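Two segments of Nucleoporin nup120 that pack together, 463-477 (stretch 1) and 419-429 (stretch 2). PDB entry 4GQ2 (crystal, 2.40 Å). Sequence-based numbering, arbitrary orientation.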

ATOM      1  N   THR A 463     -13.274  -9.376  -0.403  1.00 61.48           N
ATOM      2  CA  THR A 463     -12.224  -8.576  -1.018  1.00 60.68           C
ATOM      3  C   THR A 463     -11.227  -8.172   0.062  1.00 61.70           C
ATOM      4  O   THR A 463     -11.536  -8.222   1.256  1.00 76.61           O
ATOM      5  CB  THR A 463     -12.788  -7.313  -1.709  1.00 69.36           C
ATOM      6  OG1 THR A 463     -13.543  -6.539  -0.770  1.00 65.64           O
ATOM      7  CG2 THR A 463     -13.686  -7.686  -2.886  1.00 68.53           C
ATOM      8  N   ILE A 464     -10.034  -7.777  -0.360  1.00 55.04           N
ATOM      9  CA  ILE A 464      -8.969  -7.375   0.558  1.00 51.38           C
ATOM     10  C   ILE A 464      -9.368  -6.190   1.457  1.00 54.37           C
ATOM     11  O   ILE A 464      -8.987  -6.138   2.627  1.00 57.81           O
ATOM     12  CB  ILE A 464      -7.667  -7.061  -0.218  1.00 41.79           C
ATOM     13  CG1 ILE A 464      -6.507  -6.784   0.737  1.00 40.40           C
ATOM     14  CG2 ILE A 464      -7.875  -5.897  -1.184  1.00 50.36           C
ATOM     15  CD1 ILE A 464      -5.981  -8.028   1.424  1.00 49.97           C
ATOM     16  N   SER A 465     -10.130  -5.249   0.903  1.00 54.31           N
ATOM     17  CA  SER A 465     -10.628  -4.108   1.667  1.00 61.26           C
ATOM     18  C   SER A 465     -11.673  -4.557   2.671  1.00 50.97           C
ATOM     19  O   SER A 465     -11.678  -4.091   3.808  1.00 54.56           O
ATOM     20  CB  SER A 465     -11.211  -3.031   0.750  1.00 61.70           C
ATOM     21  OG  SER A 465     -10.177  -2.344   0.071  1.00 63.50           O
ATOM     22  N   GLU A 466     -12.549  -5.465   2.244  1.00 49.49           N
ATOM     23  CA  GLU A 466     -13.540  -6.049   3.134  1.00 53.33           C
ATOM     24  C   GLU A 466     -12.853  -6.799   4.271  1.00 52.62           C
ATOM     25  O   GLU A 466     -13.311  -6.737   5.410  1.00 43.49           O
ATOM     26  CB  GLU A 466     -14.509  -6.959   2.370  1.00 56.21           C
ATOM     27  CG  GLU A 466     -15.697  -6.221   1.751  1.00 68.05           C
ATOM     28  CD  GLU A 466     -16.395  -6.998   0.635  1.00 69.58           C
ATOM     29  OE1 GLU A 466     -16.526  -8.237   0.738  1.00 69.12           O
ATOM     30  OE2 GLU A 466     -16.820  -6.358  -0.354  1.00 64.74           O
ATOM     31  N   LEU A 467     -11.747  -7.477   3.960  1.00 37.85           N
ATOM     32  CA  LEU A 467     -10.973  -8.196   4.975  1.00 44.05           C
ATOM     33  C   LEU A 467     -10.365  -7.237   5.999  1.00 40.19           C
ATOM     34  O   LEU A 467     -10.461  -7.472   7.209  1.00 35.56           O
ATOM     35  CB  LEU A 467      -9.878  -9.067   4.338  1.00 43.74           C
ATOM     36  CG  LEU A 467      -9.062  -9.966   5.275  1.00 38.02           C
ATOM     37  CD1 LEU A 467      -9.957 -10.943   6.025  1.00 33.86           C
ATOM     38  CD2 LEU A 467      -7.995 -10.716   4.493  1.00 33.32           C
ATOM     39  N   LYS A 468      -9.747  -6.167   5.496  1.00 42.25           N
ATOM     40  CA  LYS A 468      -9.197  -5.094   6.330  1.00 40.60           C
ATOM     41  C   LYS A 468     -10.252  -4.507   7.258  1.00 36.53           C
ATOM     42  O   LYS A 468     -10.019  -4.369   8.454  1.00 34.08           O
ATOM     43  CB  LYS A 468      -8.592  -3.984   5.469  1.00 40.29           C
ATOM     44  CG  LYS A 468      -7.137  -4.209   5.107  1.00 49.00           C
ATOM     45  CD  LYS A 468      -6.421  -2.889   4.888  1.00 51.94           C
ATOM     46  CE  LYS A 468      -6.209  -2.612   3.415  1.00 59.17           C
ATOM     47  NZ  LYS A 468      -5.292  -3.631   2.832  1.00 78.94           N
ATOM     48  N   ASN A 469     -11.408  -4.171   6.690  1.00 34.11           N
ATOM     49  CA  ASN A 469     -12.540  -3.653   7.455  1.00 40.83           C
ATOM     50  C   ASN A 469     -13.088  -4.641   8.487  1.00 41.23           C
ATOM     51  O   ASN A 469     -13.523  -4.239   9.565  1.00 42.08           O
ATOM     52  CB  ASN A 469     -13.652  -3.199   6.506  1.00 39.03           C
ATOM     53  CG  ASN A 469     -13.198  -2.087   5.572  1.00 52.65           C
ATOM     54  OD1 ASN A 469     -12.265  -1.333   5.877  1.00 64.07           O
ATOM     55  ND2 ASN A 469     -13.850  -1.984   4.426  1.00 46.72           N
ATOM     56  N   ALA A 470     -13.051  -5.928   8.148  1.00 33.51           N
ATOM     57  CA  ALA A 470     -13.563  -6.966   9.011  1.00 36.96           C
ATOM     58  C   ALA A 470     -12.624  -7.151  10.204  1.00 43.65           C
ATOM     59  O   ALA A 470     -13.083  -7.332  11.333  1.00 43.73           O
ATOM     60  CB  ALA A 470     -13.736  -8.265   8.234  1.00 31.46           C
ATOM     61  N   VAL A 471     -11.315  -7.087   9.943  1.00 41.37           N
ATOM     62  CA  VAL A 471     -10.307  -7.167  11.001  1.00 37.58           C
ATOM     63  C   VAL A 471     -10.471  -5.999  11.957  1.00 39.12           C
ATOM     64  O   VAL A 471     -10.606  -6.209  13.157  1.00 43.66           O
ATOM     65  CB  VAL A 471      -8.859  -7.218  10.444  1.00 37.61           C
ATOM     66  CG1 VAL A 471      -7.844  -6.952  11.545  1.00 39.14           C
ATOM     67  CG2 VAL A 471      -8.569  -8.576   9.833  1.00 30.75           C
ATOM     68  N   LEU A 472     -10.488  -4.776  11.418  1.00 39.22           N
ATOM     69  CA  LEU A 472     -10.638  -3.582  12.237  1.00 36.11           C
ATOM     70  C   LEU A 472     -11.951  -3.616  13.013  1.00 42.24           C
ATOM     71  O   LEU A 472     -11.981  -3.335  14.217  1.00 35.92           O
ATOM     72  CB  LEU A 472     -10.553  -2.299  11.395  1.00 31.51           C
ATOM     73  CG  LEU A 472     -10.642  -0.973  12.182  1.00 31.89           C
ATOM     74  CD1 LEU A 472      -9.890   0.156  11.494  1.00 36.37           C
ATOM     75  CD2 LEU A 472     -12.082  -0.553  12.453  1.00 32.64           C
ATOM     76  N   SER A 473     -13.030  -3.940  12.306  1.00 41.41           N
ATOM     77  CA  SER A 473     -14.359  -3.980  12.901  1.00 41.61           C
ATOM     78  C   SER A 473     -14.419  -4.937  14.083  1.00 36.54           C
ATOM     79  O   SER A 473     -14.962  -4.597  15.123  1.00 46.61           O
ATOM     80  CB  SER A 473     -15.409  -4.367  11.858  1.00 39.93           C
ATOM     81  OG  SER A 473     -16.669  -4.544  12.469  1.00 47.81           O
ATOM     82  N   SER A 474     -13.858  -6.130  13.921  1.00 39.46           N
ATOM     83  CA  SER A 474     -13.957  -7.147  14.956  1.00 39.84           C
ATOM     84  C   SER A 474     -13.104  -6.824  16.192  1.00 44.69           C
ATOM     85  O   SER A 474     -13.477  -7.181  17.307  1.00 48.45           O
ATOM     86  CB  SER A 474     -13.615  -8.526  14.394  1.00 43.81           C
ATOM     87  OG  SER A 474     -12.227  -8.653  14.178  1.00 59.10           O
ATOM     88  N   ILE A 475     -11.965  -6.159  15.996  1.00 41.16           N
ATOM     89  CA  ILE A 475     -11.147  -5.689  17.117  1.00 38.36           C
ATOM     90  C   ILE A 475     -11.792  -4.508  17.847  1.00 40.90           C
ATOM     91  O   ILE A 475     -11.847  -4.493  19.079  1.00 38.64           O
ATOM     92  CB  ILE A 475      -9.713  -5.350  16.672  1.00 38.08           C
ATOM     93  CG1 ILE A 475      -8.879  -6.622  16.675  1.00 42.50           C
ATOM     94  CG2 ILE A 475      -9.066  -4.333  17.608  1.00 36.80           C
ATOM     95  CD1 ILE A 475      -7.795  -6.630  15.628  1.00 52.02           C
ATOM     96  N   VAL A 476     -12.294  -3.536  17.083  1.00 38.44           N
ATOM     97  CA  VAL A 476     -12.955  -2.354  17.654  1.00 37.06           C
ATOM     98  C   VAL A 476     -14.215  -2.745  18.439  1.00 38.52           C
ATOM     99  O   VAL A 476     -14.542  -2.119  19.439  1.00 48.56           O
ATOM    100  CB  VAL A 476     -13.225  -1.272  16.570  1.00 34.77           C
ATOM    101  CG1 VAL A 476     -14.091  -0.131  17.094  1.00 33.02           C
ATOM    102  CG2 VAL A 476     -11.905  -0.707  16.076  1.00 38.40           C
ATOM    103  N   SER A 477     -14.892  -3.805  18.003  1.00 40.61           N
ATOM    104  CA  SER A 477     -16.132  -4.260  18.642  1.00 47.56           C
ATOM    105  C   SER A 477     -15.913  -4.969  19.984  1.00 49.80           C
ATOM    106  O   SER A 477     -16.815  -5.013  20.805  1.00 50.33           O
ATOM    107  CB  SER A 477     -16.906  -5.182  17.700  1.00 41.86           C
ATOM    108  OG  SER A 477     -16.232  -6.417  17.562  1.00 46.51           O
TER
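Stretch 2 419-429: ISEIWLQHIFA

Two helices can hold together without a single hydrogen bond between them, provided that the protrusions of one match the hollows of the other. The pair of segments from nucleoporin nup120 illustrates this principle. Stretch 1 is helical from Ile-464 onward, and Thr-463 stands at its N-cap, where OG1 accepts a weak hydrogen bond from the N atom of Glu-466 at 3.4 Å. Stretch 2 also forms a helix, beginning at Ile-419, with regular i to i+4 backbone hydrogen bonds up to that from Phe-428 N to Leu-424 O, 3.1 Å long. The two run in broadly opposed directions, their axes making an angle of 134° and approaching to 10.9 Å. Stretch 2 therefore lays its start against the later part of stretch 1, and its end against the earlier part.

The backbones come nearest where Ser-420 faces Leu-472, with their CA atoms 7.1 Å apart. Ser-420 brings only a short side chain to this place: Leu-472 CD1 rests 4.1 Å from Ser-420 CB, and Val-476 CG2 lies 4.1 Å from Ser-420 OG, a hydroxyl whose hydrogen bond is made elsewhere in the structure.

One turn on, Leu-424 points toward stretch 1 and fits against Lys-468, Val-471 and Leu-472. Its CD1 comes within 3.7 Å of the backbone atom Lys-468 O and 4.4 Å of Val-471 CG1, while its CD2 lies 4.4 Å from Leu-472 CD1 and 4.1 Å from Lys-468 CD. The methyl groups thus reach both the backbone and the side chains of the opposing helix.

The most prominent bump is Phe-428, which loses 107 Å² of surface to stretch 1, out of 439 Å² buried on both sides together. Its side chain is a knob in a hole formed by Ile-464, Leu-467, Lys-468 and Val-471, residues spaced as two adjacent turns of a helix present them. Lys-468 covers one face of the ring: its CG stands 3.5 Å from the centroid of the Phe-428 ring, only 3° off the normal, in a CH-pi contact. Here the aliphatic part of the lysine serves as the neighbour of the aromatic face, and among its carbons CG comes closest to the ring plane. The ring edge meets Leu-467 CD2, 4.1 Å from Phe-428 CE2, and Val-471 CG2, 4.1 Å from Phe-428 CZ. Ile-464 completes the hollow obliquely; although its CA-to-CB bond points sideways, its CD1 comes within 4.2 Å of Phe-428 CE2. Shape and apolar contact, rather than polar pairing, join the two helices.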

ATOM      1  N   ILE A 419      -4.077   4.392  16.813  1.00 32.41           N
ATOM      2  CA  ILE A 419      -3.716   3.002  17.094  1.00 31.49           C
ATOM      3  C   ILE A 419      -4.165   2.016  16.023  1.00 35.99           C
ATOM      4  O   ILE A 419      -3.369   1.214  15.537  1.00 38.47           O
ATOM      5  CB  ILE A 419      -4.248   2.561  18.480  1.00 31.33           C
ATOM      6  CG1 ILE A 419      -3.621   3.419  19.578  1.00 37.70           C
ATOM      7  CG2 ILE A 419      -3.947   1.094  18.764  1.00 25.84           C
ATOM      8  CD1 ILE A 419      -4.271   3.253  20.932  1.00 35.24           C
ATOM      9  N   SER A 420      -5.438   2.081  15.653  1.00 47.17           N
ATOM     10  CA  SER A 420      -5.995   1.137  14.689  1.00 40.25           C
ATOM     11  C   SER A 420      -5.392   1.291  13.305  1.00 34.53           C
ATOM     12  O   SER A 420      -4.995   0.293  12.704  1.00 40.00           O
ATOM     13  CB  SER A 420      -7.523   1.224  14.648  1.00 34.61           C
ATOM     14  OG  SER A 420      -8.050   0.589  15.795  1.00 32.80           O
ATOM     15  N   GLU A 421      -5.316   2.530  12.816  1.00 34.26           N
ATOM     16  CA  GLU A 421      -4.652   2.828  11.539  1.00 35.67           C
ATOM     17  C   GLU A 421      -3.248   2.234  11.472  1.00 34.79           C
ATOM     18  O   GLU A 421      -2.905   1.558  10.498  1.00 49.25           O
ATOM     19  CB  GLU A 421      -4.577   4.330  11.292  1.00 32.07           C
ATOM     20  CG  GLU A 421      -5.923   5.016  11.139  1.00 36.68           C
ATOM     21  CD  GLU A 421      -5.891   6.441  11.669  1.00 43.60           C
ATOM     22  OE1 GLU A 421      -6.260   6.671  12.859  1.00 33.34           O
ATOM     23  OE2 GLU A 421      -5.481   7.330  10.894  1.00 34.93           O
ATOM     24  N   ILE A 422      -2.455   2.462  12.517  1.00 36.92           N
ATOM     25  CA  ILE A 422      -1.052   2.018  12.542  1.00 35.59           C
ATOM     26  C   ILE A 422      -0.916   0.498  12.584  1.00 38.58           C
ATOM     27  O   ILE A 422      -0.142  -0.081  11.809  1.00 45.26           O
ATOM     28  CB  ILE A 422      -0.263   2.659  13.701  1.00 36.36           C
ATOM     29  CG1 ILE A 422      -0.242   4.190  13.552  1.00 32.39           C
ATOM     30  CG2 ILE A 422       1.149   2.091  13.760  1.00 33.23           C
ATOM     31  CD1 ILE A 422       0.123   4.929  14.827  1.00 39.42           C
ATOM     32  N   TRP A 423      -1.677  -0.148  13.466  1.00 32.94           N
ATOM     33  CA  TRP A 423      -1.655  -1.617  13.555  1.00 35.08           C
ATOM     34  C   TRP A 423      -2.167  -2.294  12.311  1.00 31.80           C
ATOM     35  O   TRP A 423      -1.632  -3.312  11.893  1.00 33.49           O
ATOM     36  CB  TRP A 423      -2.432  -2.102  14.770  1.00 34.62           C
ATOM     37  CG  TRP A 423      -1.594  -2.238  16.016  1.00 36.10           C
ATOM     38  CD1 TRP A 423      -1.699  -1.508  17.197  1.00 38.99           C
ATOM     39  CD2 TRP A 423      -0.498  -3.192  16.255  1.00 34.66           C
ATOM     40  NE1 TRP A 423      -0.767  -1.932  18.123  1.00 39.90           N
ATOM     41  CE2 TRP A 423      -0.016  -2.933  17.620  1.00 35.31           C
ATOM     42  CE3 TRP A 423       0.116  -4.185  15.500  1.00 37.20           C
ATOM     43  CZ2 TRP A 423       1.034  -3.648  18.177  1.00 37.32           C
ATOM     44  CZ3 TRP A 423       1.173  -4.904  16.077  1.00 40.15           C
ATOM     45  CH2 TRP A 423       1.616  -4.640  17.385  1.00 38.27           C
ATOM     46  N   LEU A 424      -3.207  -1.730  11.706  1.00 34.44           N
ATOM     47  CA  LEU A 424      -3.773  -2.284  10.482  1.00 32.51           C
ATOM     48  C   LEU A 424      -2.741  -2.216   9.355  1.00 39.14           C
ATOM     49  O   LEU A 424      -2.521  -3.205   8.655  1.00 37.61           O
ATOM     50  CB  LEU A 424      -5.040  -1.532  10.092  1.00 30.20           C
ATOM     51  CG  LEU A 424      -5.912  -2.087   8.971  1.00 35.49           C
ATOM     52  CD1 LEU A 424      -6.653  -3.328   9.448  1.00 41.57           C
ATOM     53  CD2 LEU A 424      -6.892  -1.027   8.478  1.00 26.27           C
ATOM     54  N   GLN A 425      -2.099  -1.058   9.196  1.00 34.70           N
ATOM     55  CA  GLN A 425      -1.028  -0.919   8.214  1.00 43.66           C
ATOM     56  C   GLN A 425       0.057  -1.973   8.410  1.00 44.05           C
ATOM     57  O   GLN A 425       0.428  -2.668   7.465  1.00 41.80           O
ATOM     58  CB  GLN A 425      -0.412   0.479   8.241  1.00 51.89           C
ATOM     59  CG  GLN A 425      -0.845   1.358   7.078  1.00 66.07           C
ATOM     60  CD  GLN A 425       0.329   2.014   6.355  1.00 79.73           C
ATOM     61  OE1 GLN A 425       0.141   2.771   5.402  1.00 77.12           O
ATOM     62  NE2 GLN A 425       1.547   1.716   6.800  1.00 75.79           N
ATOM     63  N   HIS A 426       0.527  -2.106   9.647  1.00 40.34           N
ATOM     64  CA  HIS A 426       1.575  -3.054   9.988  1.00 42.56           C
ATOM     65  C   HIS A 426       1.229  -4.492   9.679  1.00 43.86           C
ATOM     66  O   HIS A 426       2.051  -5.232   9.144  1.00 59.37           O
ATOM     67  CB  HIS A 426       1.967  -2.910  11.458  1.00 51.50           C
ATOM     68  CG  HIS A 426       2.925  -3.973  11.931  1.00 67.60           C
ATOM     69  ND1 HIS A 426       2.516  -5.078  12.581  1.00 85.68           N
ATOM     70  CD2 HIS A 426       4.306  -4.087  11.791  1.00 82.01           C
ATOM     71  CE1 HIS A 426       3.578  -5.855  12.857  1.00 90.23           C
ATOM     72  NE2 HIS A 426       4.674  -5.248  12.373  1.00 89.95           N
ATOM     73  N   ILE A 427       0.012  -4.901  10.010  1.00 37.83           N
ATOM     74  CA  ILE A 427      -0.419  -6.279   9.775  1.00 38.82           C
ATOM     75  C   ILE A 427      -0.592  -6.608   8.284  1.00 42.51           C
ATOM     76  O   ILE A 427      -0.266  -7.712   7.853  1.00 45.45           O
ATOM     77  CB  ILE A 427      -1.714  -6.582  10.549  1.00 38.59           C
ATOM     78  CG1 ILE A 427      -1.428  -6.552  12.053  1.00 35.18           C
ATOM     79  CG2 ILE A 427      -2.308  -7.928  10.136  1.00 38.71           C
ATOM     80  CD1 ILE A 427      -2.670  -6.517  12.916  1.00 31.35           C
ATOM     81  N   PHE A 428      -1.100  -5.656   7.503  1.00 36.49           N
ATOM     82  CA  PHE A 428      -1.354  -5.899   6.084  1.00 42.26           C
ATOM     83  C   PHE A 428      -0.180  -5.609   5.145  1.00 43.51           C
ATOM     84  O   PHE A 428      -0.273  -5.846   3.944  1.00 58.93           O
ATOM     85  CB  PHE A 428      -2.631  -5.188   5.634  1.00 32.21           C
ATOM     86  CG  PHE A 428      -3.878  -5.924   6.027  1.00 33.66           C
ATOM     87  CD1 PHE A 428      -4.478  -5.696   7.264  1.00 31.61           C
ATOM     88  CD2 PHE A 428      -4.424  -6.888   5.184  1.00 32.08           C
ATOM     89  CE1 PHE A 428      -5.615  -6.395   7.638  1.00 39.61           C
ATOM     90  CE2 PHE A 428      -5.560  -7.590   5.551  1.00 33.55           C
ATOM     91  CZ  PHE A 428      -6.158  -7.342   6.778  1.00 39.05           C
ATOM     92  N   ALA A 429       0.923  -5.122   5.705  1.00 43.84           N
ATOM     93  CA  ALA A 429       2.136  -4.872   4.939  1.00 60.00           C
ATOM     94  C   ALA A 429       3.286  -5.704   5.494  1.00 58.47           C
ATOM     95  O   ALA A 429       4.448  -5.332   5.368  1.00 72.20           O
ATOM     96  CB  ALA A 429       2.483  -3.384   4.956  1.00 57.44           C
TER